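Local structure of apicoplast TIC22, putative (Plasmodium falciparum 3D7, 4E6Z) at residues His131-Met135 and Lys136-Glu140. The protein is an essential chaperone required for protein import into the apicoplast, the relict plastid of the malaria parasite. Sequence-based numbering, arbitrary orientation.
Sequences HNITM and KKAYE
Ile133, the last residue of strand 129-134 but one, reaches forward to the start of the helix that follows. Ile133 CD1 lies 4.0 Å from Lys137 CG, and the two side chains cross at about a right angle. The same methyl, Ile133 CD1, comes within 4.2 Å of Ala138 CB. A branched aliphatic suits this place because it packs both on the helix start and on the neighbouring antiparallel strand 78-83, where it touches Val79 and Leu81.

Thr134 joins strand to helix. Thr134 OG1 accepts a nearly straight bond from Lys137 N (3.2 Å, 173° at the hydrogen), satisfying an amide of the first turn that has no preceding helical carbonyl to meet. Chi1 of 73° brings the hydroxyl round to that amide; the short side chain of threonine can do this while its beta-branching suits the extended backbone. The carbonyl of Thr134 opens the helical pattern, Thr134 O taking Ala138 N at 2.8 Å in the carbonyl plane.

Met135, present as selenomethionine, begins the first turn. Met135 O receives Tyr139 N at 2.7 Å, the donor tilted out of the carbonyl plane. The flexible chain, bent at chi2 and chi3, lays Met135 SE 4.1 Å from Ala138 CB and places CE by Tyr139 CB. Buried, it also packs on Leu74, Ile77 and Leu104; the small Ala138 lies between its selenium and the Ile133 methyl.

The short strand segment 131-134 and helix segment 136-140 run at 77° to each other, a sharp turn made without an intervening loop. A threonine N-cap combined with a hydrophobic staple, the apolar contact of Ile133 at N' with Ala138 at N4, is a classic helix N-terminal motif, and here it starts helix 135-150 directly from strand 129-134.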
loop_
_atom_site.group_PDB
_atom_site.type_symbol
_atom_site.label_atom_id
_atom_site.label_comp_id
_atom_site.label_asym_id
_atom_site.label_seq_id
_atom_site.Cartn_x
_atom_site.Cartn_y
_atom_site.Cartn_z
ATOM N N HIS A 131 -2.613 7.825 11.768
ATOM C CA HIS A 131 -4.012 7.839 11.371
ATOM C C HIS A 131 -4.216 7.031 10.092
ATOM O O HIS A 131 -3.391 7.071 9.181
ATOM C CB HIS A 131 -4.493 9.275 11.184
ATOM C CG HIS A 131 -5.932 9.380 10.802
ATOM N ND1 HIS A 131 -6.951 8.877 11.586
ATOM C CD2 HIS A 131 -6.534 9.939 9.725
ATOM C CE1 HIS A 131 -8.110 9.108 11.001
ATOM N NE2 HIS A 131 -7.886 9.755 9.869
ATOM N N ASN A 132 -5.320 6.296 10.025
ATOM C CA ASN A 132 -5.559 5.427 8.882
ATOM C C ASN A 132 -6.644 5.931 7.938
ATOM O O ASN A 132 -7.705 6.373 8.370
ATOM C CB ASN A 132 -5.882 4.003 9.347
ATOM C CG ASN A 132 -7.138 3.940 10.196
ATOM O OD1 ASN A 132 -7.186 4.481 11.300
ATOM N ND2 ASN A 132 -8.166 3.280 9.677
ATOM N N ILE A 133 -6.349 5.878 6.644
ATOM C CA ILE A 133 -7.354 6.043 5.602
ATOM C C ILE A 133 -7.293 4.801 4.708
ATOM O O ILE A 133 -6.709 3.789 5.095
ATOM C CB ILE A 133 -7.109 7.319 4.773
ATOM C CG1 ILE A 133 -5.775 7.222 4.030
ATOM C CG2 ILE A 133 -7.124 8.552 5.675
ATOM C CD1 ILE A 133 -5.533 8.341 3.045
ATOM N N THR A 134 -7.891 4.868 3.523
ATOM C CA THR A 134 -7.821 3.748 2.588
ATOM C C THR A 134 -7.186 4.164 1.265
ATOM O O THR A 134 -7.045 5.357 0.980
ATOM C CB THR A 134 -9.211 3.158 2.297
ATOM O OG1 THR A 134 -9.950 4.054 1.459
ATOM C CG2 THR A 134 -9.966 2.922 3.590
HETATM N N MSE A 135 -6.808 3.171 0.462
HETATM C CA MSE A 135 -6.257 3.421 -0.865
HETATM C C MSE A 135 -7.273 4.128 -1.743
HETATM O O MSE A 135 -6.907 4.892 -2.634
HETATM C CB MSE A 135 -5.823 2.115 -1.531
HETATM C CG MSE A 135 -4.320 1.899 -1.548
HETATM SE SE MSE A 135 -3.342 3.388 -2.357
HETATM C CE MSE A 135 -4.352 3.556 -4.015
ATOM N N LYS A 136 -8.552 3.856 -1.499
ATOM C CA LYS A 136 -9.629 4.555 -2.188
ATOM C C LYS A 136 -9.516 6.057 -1.957
ATOM O O LYS A 136 -9.400 6.838 -2.903
ATOM C CB LYS A 136 -10.989 4.057 -1.694
ATOM C CG LYS A 136 -12.173 4.890 -2.166
ATOM C CD LYS A 136 -13.474 4.363 -1.580
ATOM C CE LYS A 136 -14.662 5.224 -1.985
ATOM N NZ LYS A 136 -15.938 4.721 -1.403
ATOM N N LYS A 137 -9.556 6.454 -0.690
ATOM C CA LYS A 137 -9.390 7.854 -0.320
ATOM C C LYS A 137 -8.064 8.401 -0.845
ATOM O O LYS A 137 -7.998 9.529 -1.329
ATOM C CB LYS A 137 -9.460 8.013 1.200
ATOM C CG LYS A 137 -9.128 9.406 1.698
ATOM C CD LYS A 137 -10.163 10.420 1.244
ATOM C CE LYS A 137 -9.855 11.803 1.809
ATOM N NZ LYS A 137 -10.893 12.809 1.451
ATOM N N ALA A 138 -7.013 7.595 -0.752
ATOM C CA ALA A 138 -5.690 8.011 -1.205
ATOM C C ALA A 138 -5.681 8.259 -2.709
ATOM O O ALA A 138 -5.036 9.188 -3.193
ATOM C CB ALA A 138 -4.644 6.971 -0.826
ATOM N N TYR A 139 -6.402 7.421 -3.444
ATOM C CA TYR A 139 -6.517 7.572 -4.888
ATOM C C TYR A 139 -7.308 8.833 -5.220
ATOM O O TYR A 139 -6.943 9.589 -6.118
ATOM C CB TYR A 139 -7.189 6.343 -5.500
ATOM C CG TYR A 139 -7.278 6.367 -7.010
ATOM C CD1 TYR A 139 -8.498 6.208 -7.656
ATOM C CD2 TYR A 139 -6.143 6.551 -7.788
ATOM C CE1 TYR A 139 -8.582 6.224 -9.036
ATOM C CE2 TYR A 139 -6.218 6.572 -9.167
ATOM C CZ TYR A 139 -7.438 6.409 -9.787
ATOM O OH TYR A 139 -7.513 6.431 -11.160
ATOM N N GLU A 140 -8.392 9.055 -4.484
ATOM C CA GLU A 140 -9.189 10.266 -4.639
ATOM C C GLU A 140 -8.335 11.510 -4.417
ATOM O O GLU A 140 -8.553 12.541 -5.049
ATOM C CB GLU A 140 -10.370 10.259 -3.667
ATOM C CG GLU A 140 -11.346 9.115 -3.889
ATOM C CD GLU A 140 -12.432 9.057 -2.830
ATOM O OE1 GLU A 140 -12.311 9.770 -1.810
ATOM O OE2 GLU A 140 -13.406 8.295 -3.017
#